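Local structure of putidaredoxin reductase (Pseudomonas putida, 1Q1R) at residues A[18-28]-A[309-319]; A[364-373]-A[390-401]. The protein shuttles electrons from NADH, through its bound FAD, to the iron-sulfur protein putidaredoxin, which in turn supplies the cytochrome P450cam monooxygenase. All coordinates share one frame; numbering follows the deposited sequence.

Interaction 1 of 2, residues A[18-28]-A[309-319]; sequences EVAFGLRASGW and ARKIAAILCGK
L23 presses its CD1 methyl, which also meets L316 CD1, onto helix 302-316, 3.4 Å from A313 CA. A313 CB fills the space beside G22, 3.6 Å from G22 C; a CB on G22 would be tight against it, and the axes of segments 18-25 and 309-316 approach to 8.3 Å, crossing at -38°. Helix 14-25 follows the GxGxxG turn of the FAD-binding Rossmann fold, and both helices rest on its parallel sheet, L23 on V7 and L316 on M280. With CG of W28 opposite the backbone N (chi1 -178°), the indole is laid with one face against L23 CG and its edge at a carbonyl, CZ3 3.2 Å from L316 O. Cutting W28 back to an alanine is likely to open a gap beside L23 and leave L316 O without its aromatic neighbour. C317 SG packs against the turn after helix 14-25, 3.5 Å from S26 CB. After the Schellman turn at G318, K319 bends at its last torsion and NZ donates to S26 O at 2.7 Å, tilted 28° from the carbonyl plane. E18 OE2 makes a long salt bridge to R310 NE, 3.7 Å, with carboxylate and guanidinium nearly perpendicular.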
loop_
_atom_site.group_PDB
_atom_site.type_symbol
_atom_site.label_atom_id
_atom_site.label_comp_id
_atom_site.label_asym_id
_atom_site.label_seq_id
_atom_site.Cartn_x
_atom_site.Cartn_y
_atom_site.Cartn_z
ATOM N N GLU A 18 -8.056 -3.798 -12.210
ATOM C CA GLU A 18 -7.314 -3.053 -13.229
ATOM C C GLU A 18 -6.843 -4.009 -14.338
ATOM O O GLU A 18 -6.783 -3.639 -15.508
ATOM C CB GLU A 18 -6.119 -2.347 -12.587
ATOM C CG GLU A 18 -5.368 -1.392 -13.506
ATOM C CD GLU A 18 -6.268 -0.340 -14.128
ATOM O OE1 GLU A 18 -7.131 0.223 -13.415
ATOM O OE2 GLU A 18 -6.106 -0.071 -15.339
ATOM N N VAL A 19 -6.509 -5.239 -13.966
ATOM C CA VAL A 19 -6.084 -6.224 -14.956
ATOM C C VAL A 19 -7.292 -6.530 -15.840
ATOM O O VAL A 19 -7.205 -6.514 -17.071
ATOM C CB VAL A 19 -5.596 -7.530 -14.283
ATOM C CG1 VAL A 19 -5.499 -8.654 -15.315
ATOM C CG2 VAL A 19 -4.239 -7.305 -13.637
ATOM N N ALA A 20 -8.427 -6.787 -15.198
ATOM C CA ALA A 20 -9.663 -7.103 -15.906
ATOM C C ALA A 20 -10.045 -6.040 -16.939
ATOM O O ALA A 20 -10.199 -6.347 -18.125
ATOM C CB ALA A 20 -10.802 -7.293 -14.900
ATOM N N PHE A 21 -10.202 -4.796 -16.495
ATOM C CA PHE A 21 -10.574 -3.723 -17.408
ATOM C C PHE A 21 -9.454 -3.350 -18.370
ATOM O O PHE A 21 -9.718 -2.940 -19.500
ATOM C CB PHE A 21 -11.043 -2.487 -16.634
ATOM C CG PHE A 21 -12.414 -2.638 -16.038
ATOM C CD1 PHE A 21 -12.586 -3.223 -14.790
ATOM C CD2 PHE A 21 -13.540 -2.246 -16.752
ATOM C CE1 PHE A 21 -13.858 -3.418 -14.263
ATOM C CE2 PHE A 21 -14.817 -2.436 -16.235
ATOM C CZ PHE A 21 -14.976 -3.024 -14.989
ATOM N N GLY A 22 -8.209 -3.491 -17.928
ATOM C CA GLY A 22 -7.088 -3.174 -18.792
ATOM C C GLY A 22 -7.084 -4.151 -19.951
ATOM O O GLY A 22 -6.870 -3.779 -21.107
ATOM N N LEU A 23 -7.333 -5.412 -19.624
ATOM C CA LEU A 23 -7.382 -6.489 -20.600
ATOM C C LEU A 23 -8.402 -6.169 -21.690
ATOM O O LEU A 23 -8.086 -6.191 -22.878
ATOM C CB LEU A 23 -7.766 -7.786 -19.890
ATOM C CG LEU A 23 -6.904 -9.035 -20.067
ATOM C CD1 LEU A 23 -5.437 -8.676 -20.161
ATOM C CD2 LEU A 23 -7.158 -9.963 -18.888
ATOM N N ARG A 24 -9.626 -5.858 -21.277
ATOM C CA ARG A 24 -10.691 -5.545 -22.219
ATOM C C ARG A 24 -10.447 -4.226 -22.948
ATOM O O ARG A 24 -11.070 -3.948 -23.973
ATOM C CB ARG A 24 -12.038 -5.485 -21.491
ATOM C CG ARG A 24 -13.229 -5.509 -22.425
ATOM C CD ARG A 24 -13.337 -6.857 -23.123
ATOM N NE ARG A 24 -13.933 -7.874 -22.263
ATOM C CZ ARG A 24 -13.907 -9.179 -22.518
ATOM N NH1 ARG A 24 -13.305 -9.634 -23.608
ATOM N NH2 ARG A 24 -14.502 -10.028 -21.693
ATOM N N ALA A 25 -9.538 -3.416 -22.417
ATOM C CA ALA A 25 -9.223 -2.131 -23.027
ATOM C C ALA A 25 -8.130 -2.280 -24.081
ATOM O O ALA A 25 -8.056 -1.495 -25.027
ATOM C CB ALA A 25 -8.784 -1.141 -21.957
ATOM N N SER A 26 -7.287 -3.293 -23.912
ATOM C CA SER A 26 -6.194 -3.544 -24.841
ATOM C C SER A 26 -6.583 -4.470 -25.993
ATOM O O SER A 26 -5.723 -4.922 -26.746
ATOM C CB SER A 26 -4.995 -4.126 -24.093
ATOM O OG SER A 26 -4.468 -3.182 -23.179
ATOM N N GLY A 27 -7.876 -4.760 -26.117
ATOM C CA GLY A 27 -8.337 -5.603 -27.206
ATOM C C GLY A 27 -8.571 -7.075 -26.921
ATOM O O GLY A 27 -8.651 -7.875 -27.853
ATOM N N TRP A 28 -8.684 -7.445 -25.651
ATOM C CA TRP A 28 -8.922 -8.840 -25.301
ATOM C C TRP A 28 -10.361 -9.204 -25.669
ATOM O O TRP A 28 -11.299 -8.493 -25.312
ATOM C CB TRP A 28 -8.667 -9.048 -23.807
ATOM C CG TRP A 28 -8.836 -10.460 -23.337
ATOM C CD1 TRP A 28 -9.978 -11.035 -22.863
ATOM C CD2 TRP A 28 -7.824 -11.472 -23.282
ATOM N NE1 TRP A 28 -9.742 -12.341 -22.513
ATOM C CE2 TRP A 28 -8.428 -12.636 -22.759
ATOM C CE3 TRP A 28 -6.465 -11.508 -23.623
ATOM C CZ2 TRP A 28 -7.719 -13.828 -22.567
ATOM C CZ3 TRP A 28 -5.760 -12.694 -23.434
ATOM C CH2 TRP A 28 -6.391 -13.838 -22.909
ATOM N N ALA A 309 -0.541 -4.027 -13.227
ATOM C CA ALA A 309 -1.775 -4.467 -13.869
ATOM C C ALA A 309 -1.793 -4.086 -15.350
ATOM O O ALA A 309 -2.286 -4.838 -16.192
ATOM C CB ALA A 309 -2.983 -3.862 -13.152
ATOM N N ARG A 310 -1.261 -2.914 -15.666
ATOM C CA ARG A 310 -1.224 -2.467 -17.051
ATOM C C ARG A 310 -0.217 -3.278 -17.868
ATOM O O ARG A 310 -0.435 -3.540 -19.050
ATOM C CB ARG A 310 -0.909 -0.967 -17.102
ATOM C CG ARG A 310 -2.140 -0.131 -16.778
ATOM C CD ARG A 310 -1.829 1.258 -16.250
ATOM N NE ARG A 310 -3.066 1.932 -15.854
ATOM C CZ ARG A 310 -3.124 3.094 -15.211
ATOM N NH1 ARG A 310 -2.007 3.731 -14.880
ATOM N NH2 ARG A 310 -4.304 3.619 -14.895
ATOM N N LYS A 311 0.869 -3.693 -17.225
ATOM C CA LYS A 311 1.896 -4.481 -17.889
ATOM C C LYS A 311 1.336 -5.855 -18.256
ATOM O O LYS A 311 1.577 -6.361 -19.356
ATOM C CB LYS A 311 3.113 -4.631 -16.974
ATOM C CG LYS A 311 4.292 -5.362 -17.605
ATOM C CD LYS A 311 5.482 -5.383 -16.663
ATOM C CE LYS A 311 6.674 -6.109 -17.280
ATOM N NZ LYS A 311 7.861 -6.117 -16.371
ATOM N N ILE A 312 0.583 -6.452 -17.334
ATOM C CA ILE A 312 -0.020 -7.759 -17.572
ATOM C C ILE A 312 -1.000 -7.689 -18.739
ATOM O O ILE A 312 -0.984 -8.538 -19.628
ATOM C CB ILE A 312 -0.774 -8.272 -16.321
ATOM C CG1 ILE A 312 0.234 -8.725 -15.261
ATOM C CG2 ILE A 312 -1.722 -9.404 -16.704
ATOM C CD1 ILE A 312 -0.395 -9.328 -14.020
ATOM N N ALA A 313 -1.854 -6.671 -18.728
ATOM C CA ALA A 313 -2.839 -6.490 -19.782
ATOM C C ALA A 313 -2.153 -6.373 -21.137
ATOM O O ALA A 313 -2.620 -6.926 -22.136
ATOM C CB ALA A 313 -3.669 -5.243 -19.511
ATOM N N ALA A 314 -1.043 -5.644 -21.162
ATOM C CA ALA A 314 -0.285 -5.447 -22.388
ATOM C C ALA A 314 0.248 -6.776 -22.918
ATOM O O ALA A 314 0.009 -7.141 -24.070
ATOM C CB ALA A 314 0.872 -4.484 -22.133
ATOM N N ILE A 315 0.963 -7.500 -22.065
ATOM C CA ILE A 315 1.547 -8.783 -22.438
ATOM C C ILE A 315 0.522 -9.807 -22.931
ATOM O O ILE A 315 0.725 -10.444 -23.967
ATOM C CB ILE A 315 2.332 -9.386 -21.258
ATOM C CG1 ILE A 315 3.493 -8.458 -20.886
ATOM C CG2 ILE A 315 2.844 -10.773 -21.624
ATOM C CD1 ILE A 315 4.244 -8.870 -19.639
ATOM N N LEU A 316 -0.575 -9.963 -22.197
ATOM C CA LEU A 316 -1.607 -10.921 -22.579
ATOM C C LEU A 316 -2.323 -10.523 -23.864
ATOM O O LEU A 316 -3.044 -11.328 -24.454
ATOM C CB LEU A 316 -2.638 -11.072 -21.459
ATOM C CG LEU A 316 -2.164 -11.655 -20.127
ATOM C CD1 LEU A 316 -3.353 -11.748 -19.181
ATOM C CD2 LEU A 316 -1.545 -13.029 -20.344
ATOM N N CYS A 317 -2.134 -9.282 -24.291
ATOM C CA CYS A 317 -2.777 -8.805 -25.509
ATOM C C CYS A 317 -1.783 -8.635 -26.650
ATOM O O CYS A 317 -2.083 -7.995 -27.657
ATOM C CB CYS A 317 -3.500 -7.482 -25.244
ATOM S SG CYS A 317 -5.004 -7.643 -24.243
ATOM N N GLY A 318 -0.598 -9.213 -26.487
ATOM C CA GLY A 318 0.416 -9.123 -27.520
ATOM C C GLY A 318 0.921 -7.715 -27.764
ATOM O O GLY A 318 1.423 -7.411 -28.846
ATOM N N LYS A 319 0.787 -6.848 -26.765
ATOM C CA LYS A 319 1.252 -5.471 -26.885
ATOM C C LYS A 319 2.537 -5.262 -26.090
ATOM O O LYS A 319 2.923 -6.112 -25.286
ATOM C CB LYS A 319 0.168 -4.506 -26.402
ATOM C CG LYS A 319 -1.037 -4.440 -27.324
ATOM C CD LYS A 319 -2.084 -3.463 -26.817
ATOM C CE LYS A 319 -3.091 -3.123 -27.908
ATOM N NZ LYS A 319 -3.699 -4.342 -28.506
#

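Interaction 2 of 2, residues A[364-373]-A[390-401]; sequences FYLQGDRVLA and ITDRLPVEPNLL
The beta hairpin of strands 360-367 and 370-377, part of the antiparallel sheet of the C-terminal domain, turns F364, L366 and V371 onto segment 390-401. V371 uses both of its methyls: CG1, anti to the backbone N (chi1 178°), runs into I390 CD1 at 3.4 Å, a tight fit. Its other methyl, CG2, touches V396 CG2 at 3.7 Å and reaches L401 CD1 tip to tip at 4.0 Å. L401 also covers one face of the F364 ring, while L366 CD2 packs on P398 CB at 3.9 Å. The hairpin closes with a type II' turn from Q367 to R370, and a classic bulge puts L372 and A373 opposite Y365. Helix 380-391 ends in a Schellman motif with R393 at the C-prime position, and E397 sits at the N-cap of the short, weakly bonded helical turn that follows, its OE2 taking N399 N on the anti lone pair. At the turn D369 OD1 lies against P398 CG, 3.5 Å away. Two waters join the backbones: one donates to D369 O (2.6 Å) and to V396 O, the other accepts from V371 N (3.0 Å) and donates to L394 O. The R370-R393 pair is doubtful in detail, two donors, R370 NE and R393 NE, being modelled 2.8 Å apart; as placed, R393 lies edge-on over one face of R370, with L372 CD2 against the opposite face.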
loop_
_atom_site.group_PDB
_atom_site.type_symbol
_atom_site.label_atom_id
_atom_site.label_comp_id
_atom_site.label_asym_id
_atom_site.label_seq_id
_atom_site.Cartn_x
_atom_site.Cartn_y
_atom_site.Cartn_z
ATOM N N PHE A 364 16.329 14.248 -0.190
ATOM C CA PHE A 364 16.972 13.361 -1.148
ATOM C C PHE A 364 17.784 12.286 -0.440
ATOM O O PHE A 364 18.615 12.586 0.410
ATOM C CB PHE A 364 17.885 14.164 -2.090
ATOM C CG PHE A 364 17.154 15.179 -2.928
ATOM C CD1 PHE A 364 16.792 16.413 -2.396
ATOM C CD2 PHE A 364 16.796 14.884 -4.243
ATOM C CE1 PHE A 364 16.081 17.338 -3.159
ATOM C CE2 PHE A 364 16.085 15.802 -5.013
ATOM C CZ PHE A 364 15.725 17.029 -4.470
ATOM N N TYR A 365 17.530 11.030 -0.789
ATOM C CA TYR A 365 18.254 9.908 -0.200
ATOM C C TYR A 365 19.316 9.458 -1.193
ATOM O O TYR A 365 18.996 9.052 -2.312
ATOM C CB TYR A 365 17.300 8.748 0.101
ATOM C CG TYR A 365 16.280 9.066 1.171
ATOM C CD1 TYR A 365 15.224 9.943 0.919
ATOM C CD2 TYR A 365 16.388 8.512 2.444
ATOM C CE1 TYR A 365 14.302 10.263 1.911
ATOM C CE2 TYR A 365 15.470 8.823 3.443
ATOM C CZ TYR A 365 14.433 9.698 3.172
ATOM O OH TYR A 365 13.532 10.011 4.164
ATOM N N LEU A 366 20.581 9.535 -0.785
ATOM C CA LEU A 366 21.677 9.150 -1.663
ATOM C C LEU A 366 22.566 8.038 -1.124
ATOM O O LEU A 366 22.708 7.851 0.084
ATOM C CB LEU A 366 22.570 10.364 -1.972
ATOM C CG LEU A 366 21.980 11.585 -2.685
ATOM C CD1 LEU A 366 21.096 12.369 -1.730
ATOM C CD2 LEU A 366 23.112 12.466 -3.199
ATOM N N GLN A 367 23.155 7.298 -2.056
ATOM C CA GLN A 367 24.094 6.233 -1.748
ATOM C C GLN A 367 25.282 6.678 -2.586
ATOM O O GLN A 367 25.387 6.345 -3.766
ATOM C CB GLN A 367 23.583 4.882 -2.239
ATOM C CG GLN A 367 24.451 3.722 -1.790
ATOM C CD GLN A 367 23.966 2.386 -2.313
ATOM O OE1 GLN A 367 24.437 1.333 -1.882
ATOM N NE2 GLN A 367 23.028 2.419 -3.251
ATOM N N GLY A 368 26.162 7.461 -1.974
ATOM C CA GLY A 368 27.298 7.990 -2.701
ATOM C C GLY A 368 26.796 9.262 -3.359
ATOM O O GLY A 368 26.425 10.214 -2.670
ATOM N N ASP A 369 26.770 9.282 -4.687
ATOM C CA ASP A 369 26.285 10.446 -5.419
ATOM C C ASP A 369 25.009 10.097 -6.175
ATOM O O ASP A 369 24.420 10.944 -6.846
ATOM C CB ASP A 369 27.339 10.948 -6.408
ATOM C CG ASP A 369 28.578 11.484 -5.718
ATOM O OD1 ASP A 369 28.443 12.231 -4.724
ATOM O OD2 ASP A 369 29.691 11.167 -6.181
ATOM N N ARG A 370 24.592 8.840 -6.067
ATOM C CA ARG A 370 23.385 8.381 -6.738
ATOM C C ARG A 370 22.152 8.638 -5.876
ATOM O O ARG A 370 22.129 8.296 -4.691
ATOM C CB ARG A 370 23.479 6.885 -7.041
ATOM C CG ARG A 370 22.209 6.323 -7.658
ATOM C CD ARG A 370 22.210 4.807 -7.694
ATOM N NE ARG A 370 20.906 4.295 -8.106
ATOM C CZ ARG A 370 20.564 3.009 -8.087
ATOM N NH1 ARG A 370 21.435 2.097 -7.673
ATOM N NH2 ARG A 370 19.352 2.638 -8.482
ATOM N N VAL A 371 21.133 9.245 -6.476
ATOM C CA VAL A 371 19.894 9.528 -5.762
ATOM C C VAL A 371 19.021 8.275 -5.796
ATOM O O VAL A 371 18.655 7.797 -6.866
ATOM C CB VAL A 371 19.125 10.708 -6.408
ATOM C CG1 VAL A 371 17.819 10.953 -5.660
ATOM C CG2 VAL A 371 19.985 11.970 -6.376
ATOM N N LEU A 372 18.703 7.746 -4.618
ATOM C CA LEU A 372 17.882 6.540 -4.504
ATOM C C LEU A 372 16.395 6.850 -4.416
ATOM O O LEU A 372 15.574 6.180 -5.040
ATOM C CB LEU A 372 18.291 5.739 -3.266
ATOM C CG LEU A 372 19.695 5.128 -3.244
ATOM C CD1 LEU A 372 19.973 4.548 -1.862
ATOM C CD2 LEU A 372 19.808 4.048 -4.313
ATOM N N ALA A 373 16.048 7.863 -3.631
ATOM C CA ALA A 373 14.652 8.236 -3.461
ATOM C C ALA A 373 14.525 9.670 -2.982
ATOM O O ALA A 373 15.498 10.283 -2.548
ATOM C CB ALA A 373 13.984 7.299 -2.454
ATOM N N ILE A 390 15.312 9.786 -10.766
ATOM C CA ILE A 390 15.425 8.384 -10.369
ATOM C C ILE A 390 15.267 7.437 -11.552
ATOM O O ILE A 390 16.110 6.569 -11.781
ATOM C CB ILE A 390 14.351 8.006 -9.311
ATOM C CG1 ILE A 390 14.442 8.942 -8.108
ATOM C CG2 ILE A 390 14.532 6.558 -8.873
ATOM C CD1 ILE A 390 15.786 8.937 -7.431
ATOM N N THR A 391 14.180 7.605 -12.297
ATOM C CA THR A 391 13.898 6.746 -13.441
ATOM C C THR A 391 14.993 6.770 -14.500
ATOM O O THR A 391 15.354 5.728 -15.045
ATOM C CB THR A 391 12.563 7.129 -14.113
ATOM O OG1 THR A 391 11.501 7.055 -13.152
ATOM C CG2 THR A 391 12.260 6.183 -15.273
ATOM N N ASP A 392 15.526 7.953 -14.791
ATOM C CA ASP A 392 16.570 8.068 -15.803
ATOM C C ASP A 392 17.996 8.054 -15.262
ATOM O O ASP A 392 18.950 8.257 -16.015
ATOM C CB ASP A 392 16.353 9.327 -16.643
ATOM C CG ASP A 392 15.046 9.294 -17.396
ATOM O OD1 ASP A 392 14.740 8.239 -17.989
ATOM O OD2 ASP A 392 14.327 10.314 -17.403
ATOM N N ARG A 393 18.148 7.812 -13.963
ATOM C CA ARG A 393 19.477 7.770 -13.366
ATOM C C ARG A 393 20.293 9.012 -13.725
ATOM O O ARG A 393 21.453 8.906 -14.120
ATOM C CB ARG A 393 20.218 6.524 -13.853
ATOM C CG ARG A 393 20.211 5.360 -12.886
ATOM C CD ARG A 393 21.038 5.681 -11.649
ATOM N NE ARG A 393 21.353 4.482 -10.878
ATOM C CZ ARG A 393 22.059 3.458 -11.348
ATOM N NH1 ARG A 393 22.528 3.488 -12.591
ATOM N NH2 ARG A 393 22.300 2.405 -10.579
ATOM N N LEU A 394 19.689 10.188 -13.591
ATOM C CA LEU A 394 20.384 11.426 -13.920
ATOM C C LEU A 394 21.468 11.779 -12.905
ATOM O O LEU A 394 21.235 11.760 -11.696
ATOM C CB LEU A 394 19.391 12.582 -14.029
ATOM C CG LEU A 394 18.311 12.476 -15.106
ATOM C CD1 LEU A 394 17.521 13.767 -15.147
ATOM C CD2 LEU A 394 18.944 12.204 -16.457
ATOM N N PRO A 395 22.672 12.115 -13.394
ATOM C CA PRO A 395 23.816 12.481 -12.550
ATOM C C PRO A 395 23.728 13.890 -11.961
ATOM O O PRO A 395 24.615 14.721 -12.176
ATOM C CB PRO A 395 24.996 12.327 -13.502
ATOM C CG PRO A 395 24.412 12.767 -14.807
ATOM C CD PRO A 395 23.061 12.077 -14.816
ATOM N N VAL A 396 22.661 14.164 -11.220
ATOM C CA VAL A 396 22.493 15.479 -10.614
ATOM C C VAL A 396 23.586 15.745 -9.579
ATOM O O VAL A 396 23.988 14.840 -8.846
ATOM C CB VAL A 396 21.125 15.611 -9.923
ATOM C CG1 VAL A 396 20.016 15.588 -10.959
ATOM C CG2 VAL A 396 20.941 14.487 -8.909
ATOM N N GLU A 397 24.056 16.987 -9.521
ATOM C CA GLU A 397 25.099 17.376 -8.578
ATOM C C GLU A 397 24.590 17.377 -7.140
ATOM O O GLU A 397 23.779 18.217 -6.761
ATOM C CB GLU A 397 25.636 18.768 -8.919
ATOM C CG GLU A 397 26.659 19.288 -7.914
ATOM C CD GLU A 397 27.795 18.302 -7.686
ATOM O OE1 GLU A 397 28.448 17.911 -8.678
ATOM O OE2 GLU A 397 28.031 17.917 -6.519
ATOM N N PRO A 398 25.077 16.444 -6.314
ATOM C CA PRO A 398 24.644 16.368 -4.916
ATOM C C PRO A 398 24.782 17.686 -4.157
ATOM O O PRO A 398 23.885 18.083 -3.410
ATOM C CB PRO A 398 25.541 15.277 -4.337
ATOM C CG PRO A 398 25.780 14.386 -5.514
ATOM C CD PRO A 398 26.044 15.376 -6.621
ATOM N N ASN A 399 25.905 18.366 -4.361
ATOM C CA ASN A 399 26.166 19.621 -3.666
ATOM C C ASN A 399 25.212 20.770 -3.995
ATOM O O ASN A 399 25.285 21.825 -3.377
ATOM C CB ASN A 399 27.619 20.055 -3.896
ATOM C CG ASN A 399 28.619 19.007 -3.419
ATOM O OD1 ASN A 399 28.379 18.309 -2.427
ATOM N ND2 ASN A 399 29.747 18.897 -4.117
ATOM N N LEU A 400 24.315 20.574 -4.956
ATOM C CA LEU A 400 23.361 21.628 -5.295
ATOM C C LEU A 400 21.926 21.240 -4.939
ATOM O O LEU A 400 21.042 22.091 -4.887
ATOM C CB LEU A 400 23.439 21.966 -6.782
ATOM C CG LEU A 400 24.681 22.699 -7.293
ATOM C CD1 LEU A 400 24.568 22.888 -8.797
ATOM C CD2 LEU A 400 24.809 24.044 -6.598
ATOM N N LEU A 401 21.697 19.957 -4.689
ATOM C CA LEU A 401 20.352 19.491 -4.371
ATOM C C LEU A 401 19.715 20.232 -3.193
ATOM O O LEU A 401 18.511 20.492 -3.199
ATOM C CB LEU A 401 20.362 17.980 -4.109
ATOM C CG LEU A 401 20.705 17.090 -5.308
ATOM C CD1 LEU A 401 20.737 15.632 -4.857
ATOM C CD2 LEU A 401 19.676 17.279 -6.423
HETATM O O HOH W 1 23.965 12.115 -9.164
HETATM O O HOH W 2 21.496 10.241 -9.236
#

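In the fold
The two contacts come one after the other along the chain: interaction 1 lies within the Rossmann-type FAD domain, where helices 14-25 and 302-316 pack on one parallel sheet, and the chain then runs into the C-terminal domain where interaction 2 lies. Their centres are 34 Å apart and their nearest atoms about 13 Å, so they do not touch. Interaction 1 is close to the cofactor: the side chain of E18 is about 8 Å from the FAD, and V19 touches the glycine-rich turn whose backbone amides meet it. Interaction 2 packs segment 390-401 against the hairpin of the C-terminal antiparallel sheet. The centres of interactions 1 and 2 lie about 22 and 25 Å from that of the chain.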